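Long-range contacts in thiosulfate sulfurtransferase RDL2, mitochondrial (Saccharomyces cerevisiae, PDB 6K6R), which catalyses the transfer of sulfane sulfur from thiosulfate to cyanide, giving thiocyanate and sulfite, as a single-domain rhodanese of yeast mitochondria: residues 28-33 / 127-132; 45-50 / 98-103; 69-74 / 91-96. One frame throughout, in Å; residues are numbered along the deposited sequence.

Contact 1: residues 28-33 / 127-132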
loop_
_atom_site.group_PDB
_atom_site.type_symbol
_atom_site.label_atom_id
_atom_site.label_comp_id
_atom_site.label_asym_id
_atom_site.label_seq_id
_atom_site.Cartn_x
_atom_site.Cartn_y
_atom_site.Cartn_z
ATOM N N LYS A 28 0.282 -14.105 11.315
ATOM C CA LYS A 28 1.505 -13.315 11.309
ATOM C C LYS A 28 1.176 -11.842 11.100
ATOM O O LYS A 28 0.646 -11.457 10.052
ATOM C CB LYS A 28 2.452 -13.816 10.222
ATOM C CG LYS A 28 3.848 -13.216 10.295
ATOM C CD LYS A 28 4.840 -14.004 9.456
ATOM C CE LYS A 28 5.333 -15.238 10.194
ATOM N NZ LYS A 28 5.327 -16.448 9.324
ATOM N N ALA A 29 1.490 -11.022 12.100
ATOM C CA ALA A 29 1.272 -9.590 12.012
ATOM C C ALA A 29 2.166 -8.980 10.932
ATOM O O ALA A 29 3.218 -9.530 10.602
ATOM C CB ALA A 29 1.547 -8.935 13.363
ATOM N N PRO A 30 1.762 -7.845 10.364
ATOM C CA PRO A 30 2.574 -7.227 9.310
ATOM C C PRO A 30 3.903 -6.711 9.839
ATOM O O PRO A 30 4.024 -6.287 10.990
ATOM C CB PRO A 30 1.692 -6.075 8.812
ATOM C CG PRO A 30 0.787 -5.774 9.957
ATOM C CD PRO A 30 0.511 -7.103 10.594
ATOM N N LYS A 31 4.908 -6.753 8.968
ATOM C CA LYS A 31 6.228 -6.239 9.307
ATOM C C LYS A 31 6.206 -4.715 9.333
ATOM O O LYS A 31 5.678 -4.076 8.419
ATOM C CB LYS A 31 7.257 -6.745 8.297
ATOM C CG LYS A 31 8.674 -6.244 8.513
ATOM C CD LYS A 31 9.558 -6.662 7.347
ATOM C CE LYS A 31 11.008 -6.262 7.558
ATOM N NZ LYS A 31 11.845 -6.623 6.380
ATOM N N ILE A 32 6.779 -4.134 10.381
ATOM C CA ILE A 32 6.755 -2.689 10.583
ATOM C C ILE A 32 7.948 -2.068 9.868
ATOM O O ILE A 32 9.097 -2.466 10.091
ATOM C CB ILE A 32 6.764 -2.340 12.080
ATOM C CG1 ILE A 32 5.646 -3.082 12.822
ATOM C CG2 ILE A 32 6.624 -0.842 12.277
ATOM C CD1 ILE A 32 6.103 -4.342 13.537
ATOM N N TYR A 33 7.675 -1.087 9.011
ATOM C CA TYR A 33 8.699 -0.401 8.237
ATOM C C TYR A 33 8.883 1.022 8.748
ATOM O O TYR A 33 7.948 1.642 9.260
ATOM C CB TYR A 33 8.337 -0.372 6.748
ATOM C CG TYR A 33 8.546 -1.689 6.035
ATOM C CD1 TYR A 33 7.662 -2.745 6.211
ATOM C CD2 TYR A 33 9.628 -1.875 5.184
ATOM C CE1 TYR A 33 7.849 -3.950 5.562
ATOM C CE2 TYR A 33 9.823 -3.077 4.529
ATOM C CZ TYR A 33 8.932 -4.110 4.722
ATOM O OH TYR A 33 9.123 -5.308 4.072
ATOM N N THR A 127 2.697 -9.332 4.289
ATOM C CA THR A 127 2.264 -7.945 4.380
ATOM C C THR A 127 3.213 -7.143 5.261
ATOM O O THR A 127 3.961 -7.690 6.075
ATOM C CB THR A 127 0.835 -7.821 4.943
ATOM O OG1 THR A 127 0.826 -8.215 6.321
ATOM C CG2 THR A 127 -0.141 -8.689 4.161
ATOM N N GLY A 128 3.161 -5.819 5.081
ATOM C CA GLY A 128 3.901 -4.904 5.922
ATOM C C GLY A 128 3.101 -3.635 6.146
ATOM O O GLY A 128 2.059 -3.420 5.523
ATOM N N ILE A 129 3.602 -2.796 7.050
ATOM C CA ILE A 129 2.933 -1.546 7.400
ATOM C C ILE A 129 3.980 -0.473 7.663
ATOM O O ILE A 129 4.945 -0.702 8.398
ATOM C CB ILE A 129 2.016 -1.703 8.632
ATOM C CG1 ILE A 129 2.785 -2.319 9.803
ATOM C CG2 ILE A 129 0.786 -2.535 8.290
ATOM C CD1 ILE A 129 2.188 -2.004 11.159
ATOM N N TYR A 130 3.787 0.701 7.058
ATOM C CA TYR A 130 4.550 1.885 7.418
ATOM C C TYR A 130 3.674 2.752 8.308
ATOM O O TYR A 130 2.721 3.369 7.808
ATOM C CB TYR A 130 4.988 2.659 6.177
ATOM C CG TYR A 130 5.562 4.026 6.485
ATOM C CD1 TYR A 130 6.579 4.179 7.420
ATOM C CD2 TYR A 130 5.084 5.164 5.847
ATOM C CE1 TYR A 130 7.105 5.424 7.709
ATOM C CE2 TYR A 130 5.605 6.414 6.129
ATOM C CZ TYR A 130 6.615 6.538 7.060
ATOM O OH TYR A 130 7.138 7.779 7.346
ATOM N N PRO A 131 3.941 2.829 9.614
ATOM C CA PRO A 131 3.021 3.546 10.514
ATOM C C PRO A 131 2.907 5.033 10.229
ATOM O O PRO A 131 1.925 5.653 10.656
ATOM C CB PRO A 131 3.623 3.295 11.905
ATOM C CG PRO A 131 4.502 2.097 11.741
ATOM C CD PRO A 131 5.037 2.178 10.348
ATOM N N GLY A 132 3.869 5.627 9.530
ATOM C CA GLY A 132 3.821 7.058 9.290
ATOM C C GLY A 132 2.749 7.425 8.279
ATOM O O GLY A 132 2.510 6.710 7.303
HETATM O O HOH W 1 1.863 -11.004 7.403
#
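Lys31 and Tyr33 are laced by their backbones to Thr127 and Ile129, as neighbouring parallel strands. Lys31 N donates to Thr127 O at 3.2 Å. Ile129 N donates to Lys31 O at 2.8 Å, and Tyr33 N donates to Ile129 O at 2.8 Å. The last two bonds frame Ile32, whose side chain lies on the same sheet face as that of Ile129. The tight part runs along the backbone. Gly128 has no side chain, and its CA comes 3.2 Å from Lys31 O. The Tyr33 ring passes beside it. Tyr33 O meets the edge of the Tyr130 ring in its plane, 3.4 Å from CD1 of Tyr130. The Tyr33 hydroxyl is held by Glu101, and helix 35-43 packs on both tyrosines.

On the side of Ile129 and Ile32, Pro30 packs closely on Ile129. With Ile129 CG1 between the backbone N and the carbonyl carbon (chi1 53°), CG2 is anti to that carbon and lies 3.6 Å from Pro30 CG. The looser, solvent-facing side is at Ile32 and Pro131. Ile129 CD1 meets Ile32 CG1 only at 4.0 Å, the two side chains lying side by side. Ile32 CG2 also reaches Pro131 CG. At the start of the contact a water donates to both Lys28 O and Thr127 OG1, and OG1 is also hydrogen-bonded to Glu116. The pairing adds strand 31-32 as an outermost strand of the five-stranded parallel sheet of the rhodanese fold.

Contact 2: residues 45-50 / 98-103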
loop_
_atom_site.group_PDB
_atom_site.type_symbol
_atom_site.label_atom_id
_atom_site.label_comp_id
_atom_site.label_asym_id
_atom_site.label_seq_id
_atom_site.Cartn_x
_atom_site.Cartn_y
_atom_site.Cartn_z
ATOM N N PRO A 45 13.226 0.284 -6.256
ATOM C CA PRO A 45 12.072 -0.621 -6.187
ATOM C C PRO A 45 12.498 -2.081 -6.122
ATOM O O PRO A 45 13.449 -2.504 -6.783
ATOM C CB PRO A 45 11.307 -0.319 -7.481
ATOM C CG PRO A 45 11.708 1.074 -7.835
ATOM C CD PRO A 45 13.144 1.197 -7.408
ATOM N N ASN A 46 11.778 -2.849 -5.309
ATOM C CA ASN A 46 12.005 -4.278 -5.141
ATOM C C ASN A 46 10.816 -5.020 -5.739
ATOM O O ASN A 46 9.671 -4.790 -5.336
ATOM C CB ASN A 46 12.182 -4.628 -3.662
ATOM C CG ASN A 46 12.614 -6.070 -3.439
ATOM O OD1 ASN A 46 12.488 -6.920 -4.321
ATOM N ND2 ASN A 46 13.126 -6.349 -2.245
ATOM N N ASP A 47 11.090 -5.909 -6.697
ATOM C CA ASP A 47 10.025 -6.664 -7.348
ATOM C C ASP A 47 9.286 -7.590 -6.389
ATOM O O ASP A 47 8.207 -8.080 -6.740
ATOM C CB ASP A 47 10.594 -7.475 -8.516
ATOM C CG ASP A 47 9.625 -7.577 -9.681
ATOM O OD1 ASP A 47 9.349 -6.540 -10.319
ATOM O OD2 ASP A 47 9.140 -8.695 -9.958
ATOM N N LYS A 48 9.834 -7.842 -5.200
ATOM C CA LYS A 48 9.161 -8.685 -4.219
ATOM C C LYS A 48 8.122 -7.929 -3.404
ATOM O O LYS A 48 7.246 -8.560 -2.803
ATOM C CB LYS A 48 10.185 -9.307 -3.267
ATOM C CG LYS A 48 10.986 -10.459 -3.851
ATOM C CD LYS A 48 11.909 -11.058 -2.800
ATOM C CE LYS A 48 13.183 -11.615 -3.419
ATOM N NZ LYS A 48 13.122 -13.094 -3.585
ATOM N N LYS A 49 8.197 -6.600 -3.366
ATOM C CA LYS A 49 7.383 -5.798 -2.468
ATOM C C LYS A 49 6.610 -4.744 -3.249
ATOM O O LYS A 49 6.992 -4.351 -4.355
ATOM C CB LYS A 49 8.248 -5.126 -1.391
ATOM C CG LYS A 49 9.395 -5.998 -0.900
ATOM C CD LYS A 49 10.111 -5.379 0.287
ATOM C CE LYS A 49 11.187 -6.313 0.819
ATOM N NZ LYS A 49 11.760 -5.833 2.107
ATOM N N LEU A 50 5.510 -4.290 -2.651
ATOM C CA LEU A 50 4.659 -3.263 -3.237
ATOM C C LEU A 50 4.175 -2.335 -2.136
ATOM O O LEU A 50 3.628 -2.796 -1.130
ATOM C CB LEU A 50 3.457 -3.880 -3.965
ATOM C CG LEU A 50 3.705 -4.510 -5.336
ATOM C CD1 LEU A 50 2.665 -5.580 -5.616
ATOM C CD2 LEU A 50 3.691 -3.449 -6.424
ATOM N N HIS A 98 -0.333 -13.124 -5.061
ATOM C CA HIS A 98 -0.481 -13.315 -3.623
ATOM C C HIS A 98 0.839 -13.593 -2.918
ATOM O O HIS A 98 0.855 -13.673 -1.685
ATOM C CB HIS A 98 -1.476 -14.444 -3.355
ATOM C CG HIS A 98 -2.867 -14.136 -3.813
ATOM N ND1 HIS A 98 -3.865 -13.739 -2.950
ATOM C CD2 HIS A 98 -3.422 -14.153 -5.048
ATOM C CE1 HIS A 98 -4.978 -13.532 -3.632
ATOM N NE2 HIS A 98 -4.735 -13.776 -4.908
ATOM N N ASP A 99 1.938 -13.737 -3.658
ATOM C CA ASP A 99 3.252 -13.870 -3.044
ATOM C C ASP A 99 3.934 -12.529 -2.817
ATOM O O ASP A 99 4.895 -12.462 -2.043
ATOM C CB ASP A 99 4.156 -14.760 -3.904
ATOM C CG ASP A 99 4.037 -14.455 -5.384
ATOM O OD1 ASP A 99 4.615 -13.442 -5.833
ATOM O OD2 ASP A 99 3.367 -15.229 -6.098
ATOM N N LYS A 100 3.463 -11.468 -3.472
ATOM C CA LYS A 100 4.037 -10.146 -3.272
ATOM C C LYS A 100 3.797 -9.671 -1.845
ATOM O O LYS A 100 2.779 -9.989 -1.223
ATOM C CB LYS A 100 3.432 -9.145 -4.258
ATOM C CG LYS A 100 3.721 -9.440 -5.719
ATOM C CD LYS A 100 5.204 -9.345 -6.028
ATOM C CE LYS A 100 5.452 -9.435 -7.525
ATOM N NZ LYS A 100 5.191 -8.137 -8.206
ATOM N N GLU A 101 4.750 -8.903 -1.324
ATOM C CA GLU A 101 4.612 -8.292 -0.006
ATOM C C GLU A 101 3.965 -6.923 -0.176
ATOM O O GLU A 101 4.565 -6.012 -0.756
ATOM C CB GLU A 101 5.963 -8.180 0.696
ATOM C CG GLU A 101 5.856 -7.654 2.122
ATOM C CD GLU A 101 7.204 -7.479 2.797
ATOM O OE1 GLU A 101 8.230 -7.441 2.085
ATOM O OE2 GLU A 101 7.234 -7.375 4.041
ATOM N N LEU A 102 2.740 -6.780 0.326
ATOM C CA LEU A 102 2.018 -5.517 0.265
ATOM C C LEU A 102 2.296 -4.727 1.538
ATOM O O LEU A 102 1.921 -5.154 2.636
ATOM C CB LEU A 102 0.519 -5.756 0.092
ATOM C CG LEU A 102 0.109 -6.740 -1.006
ATOM C CD1 LEU A 102 -1.405 -6.848 -1.092
ATOM C CD2 LEU A 102 0.699 -6.326 -2.344
ATOM N N ILE A 103 2.960 -3.587 1.390
ATOM C CA ILE A 103 3.297 -2.715 2.507
ATOM C C ILE A 103 2.327 -1.542 2.477
ATOM O O ILE A 103 2.350 -0.727 1.548
ATOM C CB ILE A 103 4.756 -2.246 2.438
ATOM C CG1 ILE A 103 5.698 -3.440 2.602
ATOM C CG2 ILE A 103 5.030 -1.193 3.502
ATOM C CD1 ILE A 103 6.901 -3.405 1.688
#
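Lys49 and Glu101 lie side by side on one face of two paired parallel strands. Lys49 CB packs 3.8 Å from Ile103 CD1. From there CG turns anti to the carbonyl carbon (chi1 -37°), and the rest of the chain is extended. Lys49 CD lies 3.3 Å from Glu101 OE1 and also touches Ile103 CD1. Lys49 CE is 3.4 Å from Glu101 OE1. Lys49 NZ ends 3.9 Å from Glu101 OE1, a long salt bridge. Glu101 OE1 thus touches CG, CD and CE of Lys49. Glu101 OE2 is hydrogen-bonded to the Tyr33 hydroxyl, to which Lys49 NZ has a weak hydrogen bond.

The backbones hold this register. Glu101 N donates to Lys48 O almost straight, at 175°. Leu50 N donates to Glu101 O at 2.7 Å, and Ile103 N to Leu50 O. On the opposite face Leu50 CD1 meets Leu102 CD2 at 3.9 Å and also touches Lys100 CB. A bend at chi2 (-64°) brings Lys100 CD to 3.3 Å from Asp47 O, and CE lies beside the same oxygen.

Strands 49-53 and 101-104 are neighbours inside the sheet. Leu41 of helix 35-43 covers Lys49 and Ile103, while Pro96 and Tyr124 cover the leucine face, and strand 127-129 pairs with the far edge of 101-104.

Contact 3: residues 69-74 / 91-96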
loop_
_atom_site.group_PDB
_atom_site.type_symbol
_atom_site.label_atom_id
_atom_site.label_comp_id
_atom_site.label_asym_id
_atom_site.label_seq_id
_atom_site.Cartn_x
_atom_site.Cartn_y
_atom_site.Cartn_z
ATOM N N ILE A 69 1.007 1.958 -5.514
ATOM C CA ILE A 69 -0.274 1.659 -6.141
ATOM C C ILE A 69 -1.371 2.112 -5.190
ATOM O O ILE A 69 -1.218 2.023 -3.966
ATOM C CB ILE A 69 -0.414 0.161 -6.484
ATOM C CG1 ILE A 69 -0.314 -0.701 -5.224
ATOM C CG2 ILE A 69 0.640 -0.254 -7.502
ATOM C CD1 ILE A 69 -0.690 -2.154 -5.445
ATOM N N ASN A 70 -2.469 2.618 -5.749
ATOM C CA ASN A 70 -3.563 3.176 -4.962
ATOM C C ASN A 70 -4.698 2.161 -4.908
ATOM O O ASN A 70 -5.316 1.852 -5.932
ATOM C CB ASN A 70 -4.038 4.501 -5.552
ATOM C CG ASN A 70 -5.152 5.138 -4.737
ATOM O OD1 ASN A 70 -5.979 5.876 -5.269
ATOM N ND2 ASN A 70 -5.173 4.858 -3.437
ATOM N N ILE A 71 -4.961 1.638 -3.715
ATOM C CA ILE A 71 -6.108 0.768 -3.474
ATOM C C ILE A 71 -6.902 1.369 -2.320
ATOM O O ILE A 71 -6.596 1.096 -1.150
ATOM C CB ILE A 71 -5.671 -0.676 -3.179
ATOM C CG1 ILE A 71 -4.841 -1.231 -4.339
ATOM C CG2 ILE A 71 -6.881 -1.561 -2.931
ATOM C CD1 ILE A 71 -4.523 -2.706 -4.212
ATOM N N PRO A 72 -7.913 2.192 -2.596
ATOM C CA PRO A 72 -8.611 2.896 -1.511
ATOM C C PRO A 72 -9.456 1.936 -0.684
ATOM O O PRO A 72 -10.292 1.203 -1.217
ATOM C CB PRO A 72 -9.473 3.926 -2.249
ATOM C CG PRO A 72 -9.686 3.341 -3.604
ATOM C CD PRO A 72 -8.481 2.496 -3.921
ATOM N N VAL A 73 -9.229 1.948 0.629
ATOM C CA VAL A 73 -9.899 0.999 1.511
ATOM C C VAL A 73 -11.337 1.429 1.785
ATOM O O VAL A 73 -12.243 0.592 1.851
ATOM C CB VAL A 73 -9.088 0.824 2.811
ATOM C CG1 VAL A 73 -8.772 2.174 3.439
ATOM C CG2 VAL A 73 -9.825 -0.076 3.792
ATOM N N ASN A 74 -11.575 2.735 1.938
ATOM C CA ASN A 74 -12.933 3.216 2.176
ATOM C C ASN A 74 -13.823 2.971 0.964
ATOM O O ASN A 74 -14.953 2.486 1.098
ATOM C CB ASN A 74 -12.913 4.703 2.532
ATOM C CG ASN A 74 -12.486 4.957 3.963
ATOM O OD1 ASN A 74 -12.501 4.054 4.799
ATOM N ND2 ASN A 74 -12.100 6.194 4.253
ATOM N N PHE A 91 -8.937 -0.666 -11.690
ATOM C CA PHE A 91 -7.810 0.104 -11.180
ATOM C C PHE A 91 -6.749 0.436 -12.220
ATOM O O PHE A 91 -5.915 1.309 -11.961
ATOM C CB PHE A 91 -7.142 -0.644 -10.017
ATOM C CG PHE A 91 -8.044 -0.853 -8.837
ATOM C CD1 PHE A 91 -8.334 0.194 -7.979
ATOM C CD2 PHE A 91 -8.610 -2.092 -8.592
ATOM C CE1 PHE A 91 -9.167 0.009 -6.894
ATOM C CE2 PHE A 91 -9.443 -2.284 -7.508
ATOM C CZ PHE A 91 -9.723 -1.231 -6.660
ATOM N N GLN A 92 -6.755 -0.237 -13.371
ATOM C CA GLN A 92 -5.792 0.005 -14.450
ATOM C C GLN A 92 -4.360 -0.307 -14.019
ATOM O O GLN A 92 -3.410 0.382 -14.401
ATOM C CB GLN A 92 -5.906 1.431 -14.996
ATOM C CG GLN A 92 -6.946 1.563 -16.096
ATOM C CD GLN A 92 -6.803 0.489 -17.161
ATOM O OE1 GLN A 92 -7.738 -0.269 -17.422
ATOM N NE2 GLN A 92 -5.632 0.423 -17.782
ATOM N N PHE A 93 -4.207 -1.351 -13.209
ATOM C CA PHE A 93 -2.926 -2.022 -13.040
ATOM C C PHE A 93 -3.207 -3.468 -12.655
ATOM O O PHE A 93 -4.339 -3.837 -12.332
ATOM C CB PHE A 93 -2.020 -1.318 -12.014
ATOM C CG PHE A 93 -2.624 -1.168 -10.644
ATOM C CD1 PHE A 93 -2.609 -2.219 -9.740
ATOM C CD2 PHE A 93 -3.173 0.040 -10.246
ATOM C CE1 PHE A 93 -3.151 -2.075 -8.476
ATOM C CE2 PHE A 93 -3.716 0.190 -8.984
ATOM C CZ PHE A 93 -3.706 -0.869 -8.098
ATOM N N ALA A 94 -2.163 -4.288 -12.704
ATOM C CA ALA A 94 -2.331 -5.717 -12.485
ATOM C C ALA A 94 -2.661 -6.011 -11.027
ATOM O O ALA A 94 -2.113 -5.391 -10.111
ATOM C CB ALA A 94 -1.067 -6.470 -12.897
ATOM N N LYS A 95 -3.567 -6.956 -10.817
ATOM C CA LYS A 95 -3.836 -7.448 -9.476
ATOM C C LYS A 95 -2.580 -8.127 -8.946
ATOM O O LYS A 95 -2.108 -9.098 -9.557
ATOM C CB LYS A 95 -5.013 -8.421 -9.470
ATOM C CG LYS A 95 -5.193 -9.158 -8.151
ATOM C CD LYS A 95 -6.631 -9.612 -7.950
ATOM C CE LYS A 95 -6.688 -10.948 -7.226
ATOM N NZ LYS A 95 -7.840 -11.028 -6.286
ATOM N N PRO A 96 -2.004 -7.653 -7.845
ATOM C CA PRO A 96 -0.725 -8.195 -7.375
ATOM C C PRO A 96 -0.833 -9.678 -7.074
ATOM O O PRO A 96 -1.838 -10.136 -6.510
ATOM C CB PRO A 96 -0.441 -7.388 -6.098
ATOM C CG PRO A 96 -1.750 -6.770 -5.717
ATOM C CD PRO A 96 -2.493 -6.556 -6.994
#
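Phe93, Phe91 and Ile69 bury the most surface here. The Phe93 ring is the centre of the contact. With its CG between the backbone N and the carbonyl carbon (chi1 57°), the ring enters between Phe91 CB and Ile69 CB. Ile69 lies over one face, its CB 4.2 Å from the ring centroid and 24° off the ring normal, a CH-pi contact. The two side chains cross at about a right angle, and Ile69 CD1 adds a contact of 3.9 Å to Phe93 CE1. Phe91 CB covers the opposite face, nearer the ring's margin than its centre. The edge of the Phe93 ring is met in plane by Asn70 O, 3.8 Å from Phe93 CE2, and by Ile71 CG1, 3.9 Å from Phe93 CZ.

The Phe91 side chain points nearly the same way as that of Phe93 and reaches Pro72. Phe91 CE1 comes 3.9 Å from Pro72 CD, and the two side chains run antiparallel past one another. Phe87 of helix 84-91 meets the Phe91 ring and also touches Ile71.

Gln92 follows the helix with positive phi, and the chain turns there between the two phenylalanines. Apart from Asn70 O, the packing is mostly apolar. It seats the end of helix 84-91 and the loop after it against outermost strand 69-70, an alpha/beta packing within the rhodanese fold.

All three contacts reach one parallel sheet, whose strand order is 31-32, 127-129, 101-104, 49-53, 69-70. Contact 1 and contact 2 adjoin, with centres about 12 Å apart. Gly128 N lies 2.8 Å from Leu102 O, a probable hydrogen bond between their neighbouring strands. Contact 2 touches contact 3 through Leu50 CD1, 3.6 Å from Pro96 CB. Contacts 1 and 3 do not touch. Their nearest atoms are about 10 Å apart, and they lie on opposite sides of the chain's centre. Strand 101-104 of contact 2 leads toward Cys106, the predicted persulfide-forming residue, which was found as S-mercaptocysteine in this crystal.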